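Local coordinates for protein tRNA (guanine(26)-N(2))-dimethyltransferase (Pyrococcus horikoshii, PDB 2EJU) that probably dimethylates the N2 amino group of one guanine, at position 26 of a number of tRNAs, with S-adenosyl-L-methionine as methyl donor, at residues 11-16 and 56-61; 32-37 and 221-226; 146-151 and 208-213. One frame throughout, in Å; residues are numbered along the deposited sequence.

The three contacts border one S-adenosyl-L-homocysteine, the spent form of the methyl donor. Interactions 1 and 2 meet at its amino-acid end: their centres are about 17 Å apart, Arg61 and Arg36 both bond the carboxylate oxygen OXT, and Asn35 OD1 lies 3.0 Å from Arg61 NH2, a probable hydrogen bond between the two. Interaction 3 belongs to the adenine end, where Phe146 approaches the base. Its centre is about 29 Å from that of interaction 1 and 24 Å from that of interaction 2, with nearest atoms about 10 and 14 Å away. Strand 213-223 joins the second segments of interactions 2 and 3, running along the edge of the central sheet.

Interaction 1: residues 11-16 and 56-61. With SAH (S-adenosyl-L-homocysteine), chain B.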
# COMPACT_ATOMS: atom_id res chain seq x y z
N ALA A 11 -5.89 -10.82 -18.36
CA ALA A 11 -7.19 -10.23 -18.64
C ALA A 11 -7.26 -9.39 -19.90
O ALA A 11 -6.34 -8.65 -20.23
CB ALA A 11 -7.64 -9.39 -17.44
N LYS A 12 -8.37 -9.53 -20.60
CA LYS A 12 -8.65 -8.78 -21.82
C LYS A 12 -9.91 -7.98 -21.50
O LYS A 12 -10.97 -8.56 -21.27
CB LYS A 12 -8.91 -9.73 -22.99
CG LYS A 12 -7.68 -10.53 -23.42
CD LYS A 12 -8.00 -11.52 -24.53
CE LYS A 12 -8.50 -10.83 -25.80
NZ LYS A 12 -7.49 -9.90 -26.39
N ILE A 13 -9.78 -6.66 -21.45
CA ILE A 13 -10.93 -5.82 -21.13
C ILE A 13 -11.17 -4.73 -22.15
O ILE A 13 -10.31 -4.42 -22.98
CB ILE A 13 -10.75 -5.12 -19.76
CG1 ILE A 13 -9.57 -4.16 -19.83
CG2 ILE A 13 -10.56 -6.14 -18.66
CD1 ILE A 13 -9.47 -3.20 -18.66
N LEU A 14 -12.35 -4.15 -22.08
CA LEU A 14 -12.73 -3.06 -22.96
C LEU A 14 -12.70 -1.80 -22.11
O LEU A 14 -13.20 -1.80 -20.98
CB LEU A 14 -14.15 -3.29 -23.48
CG LEU A 14 -14.37 -4.52 -24.36
CD1 LEU A 14 -15.85 -4.81 -24.49
CD2 LEU A 14 -13.74 -4.28 -25.73
N ILE A 15 -12.07 -0.75 -22.63
CA ILE A 15 -12.04 0.50 -21.90
C ILE A 15 -12.60 1.59 -22.79
O ILE A 15 -12.45 1.55 -24.02
CB ILE A 15 -10.61 0.89 -21.46
CG1 ILE A 15 -9.74 1.21 -22.68
CG2 ILE A 15 -10.00 -0.23 -20.62
CD1 ILE A 15 -8.37 1.76 -22.33
N PRO A 16 -13.28 2.58 -22.19
CA PRO A 16 -13.87 3.68 -22.96
C PRO A 16 -12.82 4.51 -23.69
O PRO A 16 -11.81 4.90 -23.11
CB PRO A 16 -14.61 4.48 -21.89
CG PRO A 16 -13.80 4.23 -20.66
CD PRO A 16 -13.52 2.75 -20.75
N SER A 56 -13.89 -1.02 -8.30
CA SER A 56 -13.30 -1.64 -9.48
C SER A 56 -13.30 -0.92 -10.82
O SER A 56 -12.54 -1.29 -11.71
CB SER A 56 -13.91 -3.04 -9.66
OG SER A 56 -15.29 -3.01 -9.34
N ALA A 57 -14.14 0.10 -10.98
CA ALA A 57 -14.19 0.83 -12.24
C ALA A 57 -14.49 -0.10 -13.43
O ALA A 57 -15.63 -0.51 -13.63
CB ALA A 57 -12.87 1.57 -12.47
N THR A 58 -13.46 -0.42 -14.22
CA THR A 58 -13.65 -1.30 -15.37
C THR A 58 -13.73 -2.75 -14.91
O THR A 58 -14.15 -3.62 -15.67
CB THR A 58 -12.48 -1.19 -16.37
OG1 THR A 58 -11.28 -1.68 -15.77
CG2 THR A 58 -12.28 0.25 -16.82
N GLY A 59 -13.31 -3.00 -13.68
CA GLY A 59 -13.32 -4.34 -13.12
C GLY A 59 -12.03 -5.11 -13.32
O GLY A 59 -11.93 -6.28 -12.93
N ILE A 60 -11.02 -4.47 -13.90
CA ILE A 60 -9.74 -5.12 -14.17
C ILE A 60 -9.10 -5.82 -12.97
O ILE A 60 -8.58 -6.93 -13.11
CB ILE A 60 -8.71 -4.12 -14.77
CG1 ILE A 60 -7.38 -4.82 -15.04
CG2 ILE A 60 -8.49 -2.96 -13.82
CD1 ILE A 60 -7.49 -6.01 -15.99
N ARG A 61 -9.13 -5.18 -11.81
CA ARG A 61 -8.52 -5.76 -10.62
C ARG A 61 -9.18 -7.08 -10.22
O ARG A 61 -8.52 -8.12 -10.18
CB ARG A 61 -8.59 -4.76 -9.46
CG ARG A 61 -7.68 -5.08 -8.29
CD ARG A 61 -7.71 -3.95 -7.26
NE ARG A 61 -7.15 -2.71 -7.81
CZ ARG A 61 -5.93 -2.26 -7.54
NH1 ARG A 61 -5.51 -1.14 -8.10
NH2 ARG A 61 -5.13 -2.92 -6.70
N SAH B . -9.58 0.02 -8.60
CA SAH B . -9.09 0.33 -9.81
CB SAH B . -9.72 1.73 -9.93
CG SAH B . -10.55 2.86 -9.42
SD SAH B . -11.06 4.42 -9.85
C SAH B . -8.26 -0.30 -10.78
O SAH B . -8.63 0.05 -11.99
OXT SAH B . -7.34 -1.07 -10.42
C5' SAH B . -12.02 4.78 -8.49
C4' SAH B . -13.52 4.87 -8.93
O4' SAH B . -14.18 4.76 -7.66
C3' SAH B . -14.58 4.80 -10.00
O3' SAH B . -14.83 3.70 -10.93
C2' SAH B . -15.87 5.14 -9.26
O2' SAH B . -17.06 5.44 -9.75
C1' SAH B . -15.54 5.10 -7.80
N9 SAH B . -16.34 5.37 -6.47
C8 SAH B . -16.44 6.59 -5.95
N7 SAH B . -17.14 6.55 -4.86
C5 SAH B . -17.51 5.32 -4.64
C6 SAH B . -18.28 4.70 -3.63
N6 SAH B . -18.76 5.43 -2.64
N1 SAH B . -18.51 3.31 -3.68
C2 SAH B . -18.01 2.53 -4.70
N3 SAH B . -17.27 3.12 -5.70
C4 SAH B . -17.00 4.51 -5.70
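The CD1 methyl of Ile13 reaches from the N-terminal hairpin strand to the loop that follows strand 50-53, the glycine-containing cofactor loop of the class I methyltransferase fold. Ile13 CD1 comes within 3.7 Å of Thr58 OG1, and the Ile13 side chain crosses those of Thr58 and Ile60 at about a right angle. Beside it, Ala11 CB touches Ile60 CD1 at 3.7 Å. With its CG1 branch anti to the backbone N (chi1 180°), Ile60 sends CD1 out to the hairpin, while its CG2 methyl lies 3.5 Å from the ligand atom O. One isoleucine thus separates strand 11-15 from the S-adenosyl-L-homocysteine carboxylate.

The loop is shaped from within. A type II' turn from Ser56 to Gly59 is closed by Gly59 N bonding Ser56 O at 2.7 Å, and Gly59, whose backbone angles suit a residue without a side chain, is the N-cap of helix 60-68. Thr58 OG1 accepts a weak bond from Ile60 N at 3.4 Å. Further out, Asn90 of helix 81-92 bonds both Leu14 N and Thr58 O and so bridges the two segments, while Asp78 holds Ala57 N.

Arg61, bent at chi3, turns the edge of its guanidinium to the ligand, and salt bridges to Asp136 and Asp138, with the bond to Asn35 OD1, probably hold it there. Arg61 NH1 donates to OXT of S-adenosyl-L-homocysteine at 3.0 Å, and Arg61 NE adds a weak second bond to that same oxygen at 3.1 Å.

Interaction 2: residues 32-37 and 221-226. With SAH (S-adenosyl-L-homocysteine), chain B.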
# COMPACT_ATOMS: atom_id res chain seq x y z
N MET A 32 -1.14 1.85 -13.50
CA MET A 32 -1.44 1.13 -12.27
C MET A 32 -1.44 -0.38 -12.47
O MET A 32 -1.85 -1.13 -11.59
CB MET A 32 -2.80 1.57 -11.71
CG MET A 32 -2.80 2.99 -11.18
SD MET A 32 -1.72 3.23 -9.74
CE MET A 32 -2.74 4.27 -8.72
N ALA A 33 -0.97 -0.83 -13.64
CA ALA A 33 -0.90 -2.26 -13.92
C ALA A 33 0.12 -2.89 -12.96
O ALA A 33 -0.03 -4.04 -12.54
CB ALA A 33 -0.47 -2.50 -15.37
N LEU A 34 1.15 -2.11 -12.62
CA LEU A 34 2.19 -2.55 -11.71
C LEU A 34 1.60 -2.79 -10.32
O LEU A 34 1.90 -3.79 -9.66
CB LEU A 34 3.30 -1.50 -11.62
CG LEU A 34 4.47 -1.82 -10.68
CD1 LEU A 34 5.09 -3.15 -11.06
CD2 LEU A 34 5.52 -0.71 -10.75
N ASN A 35 0.77 -1.86 -9.87
CA ASN A 35 0.11 -1.97 -8.57
C ASN A 35 -0.69 -3.27 -8.58
O ASN A 35 -0.59 -4.08 -7.65
CB ASN A 35 -0.82 -0.77 -8.36
CG ASN A 35 -1.55 -0.81 -7.02
OD1 ASN A 35 -2.33 -1.72 -6.75
ND2 ASN A 35 -1.30 0.19 -6.18
N ARG A 36 -1.47 -3.47 -9.64
CA ARG A 36 -2.28 -4.68 -9.78
C ARG A 36 -1.41 -5.94 -9.74
O ARG A 36 -1.76 -6.92 -9.08
CB ARG A 36 -3.06 -4.63 -11.11
CG ARG A 36 -4.57 -4.54 -10.97
CD ARG A 36 -5.11 -3.17 -11.35
NE ARG A 36 -4.68 -2.73 -12.68
CZ ARG A 36 -4.89 -1.51 -13.17
NH1 ARG A 36 -5.53 -0.60 -12.44
NH2 ARG A 36 -4.41 -1.17 -14.35
N ASP A 37 -0.28 -5.91 -10.43
CA ASP A 37 0.63 -7.06 -10.43
C ASP A 37 1.07 -7.42 -9.02
O ASP A 37 1.06 -8.60 -8.64
CB ASP A 37 1.90 -6.78 -11.26
CG ASP A 37 1.67 -6.87 -12.75
OD1 ASP A 37 0.90 -7.76 -13.19
OD2 ASP A 37 2.27 -6.07 -13.49
N TYR A 221 4.54 0.20 0.82
CA TYR A 221 5.56 0.89 0.05
C TYR A 221 5.03 2.15 -0.60
O TYR A 221 3.84 2.45 -0.52
CB TYR A 221 6.12 -0.05 -1.02
CG TYR A 221 5.10 -0.49 -2.05
CD1 TYR A 221 4.97 0.18 -3.26
CD2 TYR A 221 4.27 -1.58 -1.81
CE1 TYR A 221 4.03 -0.22 -4.22
CE2 TYR A 221 3.33 -1.99 -2.75
CZ TYR A 221 3.21 -1.31 -3.95
OH TYR A 221 2.28 -1.71 -4.88
N TYR A 222 5.93 2.88 -1.24
CA TYR A 222 5.59 4.10 -1.95
C TYR A 222 6.05 3.91 -3.40
O TYR A 222 7.07 3.28 -3.65
CB TYR A 222 6.33 5.29 -1.35
CG TYR A 222 6.30 6.50 -2.25
CD1 TYR A 222 5.19 7.34 -2.29
CD2 TYR A 222 7.36 6.77 -3.13
CE1 TYR A 222 5.13 8.41 -3.18
CE2 TYR A 222 7.30 7.83 -4.03
CZ TYR A 222 6.18 8.65 -4.04
OH TYR A 222 6.11 9.70 -4.93
N LYS A 223 5.30 4.48 -4.34
CA LYS A 223 5.66 4.37 -5.74
C LYS A 223 4.89 5.33 -6.63
O LYS A 223 3.66 5.38 -6.59
CB LYS A 223 5.41 2.94 -6.25
CG LYS A 223 5.91 2.67 -7.67
CD LYS A 223 7.42 2.49 -7.69
CE LYS A 223 7.90 1.95 -9.03
NZ LYS A 223 7.81 2.94 -10.14
N ASP A 224 5.63 6.08 -7.43
CA ASP A 224 5.05 7.02 -8.37
C ASP A 224 3.92 7.85 -7.79
O ASP A 224 2.84 7.94 -8.37
CB ASP A 224 4.54 6.26 -9.60
CG ASP A 224 4.43 7.15 -10.83
OD1 ASP A 224 3.70 6.78 -11.77
OD2 ASP A 224 5.08 8.22 -10.84
N HIS A 225 4.17 8.44 -6.63
CA HIS A 225 3.20 9.30 -5.98
C HIS A 225 1.92 8.67 -5.44
O HIS A 225 0.87 9.31 -5.41
CB HIS A 225 2.86 10.47 -6.91
CG HIS A 225 4.05 11.31 -7.24
ND1 HIS A 225 4.70 12.08 -6.30
CD2 HIS A 225 4.75 11.46 -8.40
CE1 HIS A 225 5.75 12.66 -6.85
NE2 HIS A 225 5.80 12.30 -8.13
N TYR A 226 2.00 7.41 -5.05
CA TYR A 226 0.85 6.75 -4.44
C TYR A 226 1.40 5.88 -3.32
O TYR A 226 2.54 5.42 -3.38
CB TYR A 226 0.03 5.95 -5.47
CG TYR A 226 0.61 4.64 -5.98
CD1 TYR A 226 0.64 3.50 -5.17
CD2 TYR A 226 1.07 4.53 -7.29
CE1 TYR A 226 1.12 2.28 -5.66
CE2 TYR A 226 1.55 3.32 -7.79
CZ TYR A 226 1.57 2.19 -6.97
OH TYR A 226 2.05 0.99 -7.46
N SAH B . -9.58 0.02 -8.60
CA SAH B . -9.09 0.33 -9.81
CB SAH B . -9.72 1.73 -9.93
CG SAH B . -10.55 2.86 -9.42
SD SAH B . -11.06 4.42 -9.85
C SAH B . -8.26 -0.30 -10.78
O SAH B . -8.63 0.05 -11.99
OXT SAH B . -7.34 -1.07 -10.42
C5' SAH B . -12.02 4.78 -8.49
C4' SAH B . -13.52 4.87 -8.93
O4' SAH B . -14.18 4.76 -7.66
C3' SAH B . -14.58 4.80 -10.00
O3' SAH B . -14.83 3.70 -10.93
C2' SAH B . -15.87 5.14 -9.26
O2' SAH B . -17.06 5.44 -9.75
C1' SAH B . -15.54 5.10 -7.80
N9 SAH B . -16.34 5.37 -6.47
C8 SAH B . -16.44 6.59 -5.95
N7 SAH B . -17.14 6.55 -4.86
C5 SAH B . -17.51 5.32 -4.64
C6 SAH B . -18.28 4.70 -3.63
N6 SAH B . -18.76 5.43 -2.64
N1 SAH B . -18.51 3.31 -3.68
C2 SAH B . -18.01 2.53 -4.70
N3 SAH B . -17.27 3.12 -5.70
C4 SAH B . -17.00 4.51 -5.70
O HOH W 1 0.18 -3.04 -4.96
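Met32 and Asn35 approach the Tyr226 ring from the same side of its plane, and the carbonyl carbon of Lys223 lies over the other face, offset toward the rim. The Met32 and Tyr226 side chains run past each other in opposite senses, making an oblique Met-aromatic contact: SD is 4.3 Å from the centroid of the Tyr226 ring, 33° off its normal, and nearest to Tyr226 CE2 at 3.8 Å. Bends at chi2 and chi3 bring the sulfur round to the ring from the N-cap of helix 33-46.

Asn35, one turn further on, takes the opposite rim. Extended away from its own backbone N (chi1 180°), the side chain carries the amide to the tyrosine, the two planes 46° apart. Asn35 ND2 stands 3.2 Å from Tyr226 CE1, and Asn35 CB packs at 3.5 Å against Tyr226 OH. The other amide atom, OD1, is taken by Arg61 NH2.

Nearby, Leu34 CD2 meets the aliphatic part of Lys223 at Lys223 CE, 4.0 Å away, the two chains crossing at about a right angle. A water gives Asn35 O a hydrogen bond and is also bonded to Tyr221 OH, in the plane of that ring. These partners belong to a beta hairpin whose type I' turn runs from Lys223 to Tyr226, at the edge of the central sheet.

Away from the hairpin, Arg36 NH1 donates to OXT of S-adenosyl-L-homocysteine at 2.8 Å, and Glu8 pairs with its NH2. The chemistry of the contact probably fixes the rotation of the Asn35 amide: with OD1 committed to Arg61, the ND2 end of Asn35 is left facing the tyrosine, and the positive charge beside it probably strengthens the polarisation of the amide.

Interaction 3: residues 146-151 and 208-213; sequences FLDTAL and AAKYDL. With SAH (S-adenosyl-L-homocysteine), chain B.
The Tyr211 ring carries Lys210 CG over the centre of one face, 3.9 Å above the plane, and meets Asp148 OD1 at its edge; Leu151 CB comes in obliquely, 4.0 Å from Tyr211 CE2. The Asp148 carboxylate is turned only 26° from the ring plane. Asp148 OD1 is gripped from opposite faces: Tyr211 OH donates at 2.6 Å from 37° out of the carboxylate plane, and Lys210 NZ forms a salt bridge at 2.6 Å on the syn side. The lysine chain runs extended over the ring and bends at chi4, which brings its ammonium to the aspartate. Arg152 then pairs with Asp148 OD2 and bonds Tyr211 OH. Replacing Asp148 by an alanine removes the carboxylate between Lys210 and Arg152, which would probably leave both charges without that partner, Lys210 NZ keeping Tyr207 O and Tyr211 OH keeping Arg152.

Beneath this polar cluster, Leu151 packs CD2 against Ala208 CB at 4.0 Å, and Leu213 CD1 lies 4.0 Å from Leu151 O. At the far end of the helical segment, the edge of Phe146 faces the adenine, CE1 being 3.4 Å from the ligand atom N6.

Helix 144-153 therefore lies between the cofactor and the turn that leads from helix 192-209 into edge strand 213-223, with Met125 of helix 121-127 and Leu160 of strand 158-164 packed against it.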
# COMPACT_ATOMS: atom_id res chain seq x y z
N PHE A 146 -13.76 4.94 3.34
CA PHE A 146 -14.11 3.53 3.32
C PHE A 146 -13.39 2.64 4.34
O PHE A 146 -13.78 1.49 4.54
CB PHE A 146 -13.83 2.99 1.91
CG PHE A 146 -14.41 3.86 0.82
CD1 PHE A 146 -15.78 3.92 0.61
CD2 PHE A 146 -13.57 4.65 0.03
CE1 PHE A 146 -16.32 4.76 -0.36
CE2 PHE A 146 -14.10 5.49 -0.95
CZ PHE A 146 -15.47 5.55 -1.14
N LEU A 147 -12.35 3.17 4.97
CA LEU A 147 -11.54 2.40 5.91
C LEU A 147 -12.23 1.75 7.11
O LEU A 147 -12.01 0.57 7.39
CB LEU A 147 -10.37 3.24 6.41
CG LEU A 147 -9.42 2.54 7.39
CD1 LEU A 147 -8.73 1.37 6.70
CD2 LEU A 147 -8.37 3.53 7.91
N ASP A 148 -13.05 2.51 7.82
CA ASP A 148 -13.70 1.96 9.01
C ASP A 148 -14.62 0.79 8.68
O ASP A 148 -14.62 -0.22 9.38
CB ASP A 148 -14.47 3.05 9.77
CG ASP A 148 -14.97 2.56 11.12
OD1 ASP A 148 -14.14 2.10 11.93
OD2 ASP A 148 -16.19 2.65 11.38
N THR A 149 -15.40 0.93 7.62
CA THR A 149 -16.31 -0.14 7.22
C THR A 149 -15.54 -1.35 6.71
O THR A 149 -15.92 -2.49 6.97
CB THR A 149 -17.30 0.34 6.13
OG1 THR A 149 -17.98 1.51 6.59
CG2 THR A 149 -18.33 -0.76 5.83
N ALA A 150 -14.45 -1.13 5.98
CA ALA A 150 -13.66 -2.25 5.48
C ALA A 150 -13.11 -3.04 6.67
O ALA A 150 -12.98 -4.26 6.61
CB ALA A 150 -12.50 -1.76 4.61
N LEU A 151 -12.80 -2.32 7.74
CA LEU A 151 -12.25 -2.94 8.93
C LEU A 151 -13.30 -3.80 9.66
O LEU A 151 -12.97 -4.54 10.59
CB LEU A 151 -11.66 -1.88 9.86
CG LEU A 151 -10.29 -1.35 9.45
CD1 LEU A 151 -9.93 -0.11 10.26
CD2 LEU A 151 -9.24 -2.44 9.66
N ALA A 208 -8.44 0.30 13.61
CA ALA A 208 -8.70 -1.11 13.90
C ALA A 208 -8.80 -1.43 15.39
O ALA A 208 -9.54 -2.34 15.78
CB ALA A 208 -7.60 -1.98 13.27
N ALA A 209 -8.06 -0.69 16.21
CA ALA A 209 -8.03 -0.94 17.64
C ALA A 209 -9.38 -1.07 18.34
O ALA A 209 -9.56 -1.97 19.17
CB ALA A 209 -7.18 0.12 18.34
N LYS A 210 -10.35 -0.22 18.00
CA LYS A 210 -11.65 -0.29 18.66
C LYS A 210 -12.41 -1.59 18.43
O LYS A 210 -13.36 -1.89 19.16
CB LYS A 210 -12.53 0.91 18.27
CG LYS A 210 -12.95 0.96 16.81
CD LYS A 210 -13.65 2.28 16.53
CE LYS A 210 -14.06 2.43 15.06
NZ LYS A 210 -12.87 2.60 14.19
N TYR A 211 -12.01 -2.37 17.44
CA TYR A 211 -12.68 -3.63 17.17
C TYR A 211 -11.94 -4.76 17.87
O TYR A 211 -12.23 -5.94 17.66
CB TYR A 211 -12.72 -3.90 15.67
CG TYR A 211 -13.48 -2.83 14.91
CD1 TYR A 211 -14.83 -2.61 15.17
CD2 TYR A 211 -12.84 -2.02 13.97
CE1 TYR A 211 -15.53 -1.59 14.51
CE2 TYR A 211 -13.54 -1.00 13.31
CZ TYR A 211 -14.88 -0.79 13.59
OH TYR A 211 -15.58 0.22 12.97
N ASP A 212 -11.00 -4.38 18.72
CA ASP A 212 -10.16 -5.32 19.44
C ASP A 212 -9.36 -6.12 18.42
O ASP A 212 -9.28 -7.35 18.48
CB ASP A 212 -11.00 -6.23 20.35
CG ASP A 212 -11.56 -5.48 21.55
OD1 ASP A 212 -10.99 -4.43 21.91
OD2 ASP A 212 -12.55 -5.94 22.15
N LEU A 213 -8.79 -5.39 17.47
CA LEU A 213 -7.97 -5.99 16.41
C LEU A 213 -6.63 -5.28 16.35
O LEU A 213 -6.54 -4.08 16.60
CB LEU A 213 -8.63 -5.84 15.04
CG LEU A 213 -9.96 -6.53 14.71
CD1 LEU A 213 -10.42 -6.05 13.32
CD2 LEU A 213 -9.79 -8.05 14.74
N SAH B . -9.58 0.02 -8.60
CA SAH B . -9.09 0.33 -9.81
CB SAH B . -9.72 1.73 -9.93
CG SAH B . -10.55 2.86 -9.42
SD SAH B . -11.06 4.42 -9.85
C SAH B . -8.26 -0.30 -10.78
O SAH B . -8.63 0.05 -11.99
OXT SAH B . -7.34 -1.07 -10.42
C5' SAH B . -12.02 4.78 -8.49
C4' SAH B . -13.52 4.87 -8.93
O4' SAH B . -14.18 4.76 -7.66
C3' SAH B . -14.58 4.80 -10.00
O3' SAH B . -14.83 3.70 -10.93
C2' SAH B . -15.87 5.14 -9.26
O2' SAH B . -17.06 5.44 -9.75
C1' SAH B . -15.54 5.10 -7.80
N9 SAH B . -16.34 5.37 -6.47
C8 SAH B . -16.44 6.59 -5.95
N7 SAH B . -17.14 6.55 -4.86
C5 SAH B . -17.51 5.32 -4.64
C6 SAH B . -18.28 4.70 -3.63
N6 SAH B . -18.76 5.43 -2.64
N1 SAH B . -18.51 3.31 -3.68
C2 SAH B . -18.01 2.53 -4.70
N3 SAH B . -17.27 3.12 -5.70
C4 SAH B . -17.00 4.51 -5.70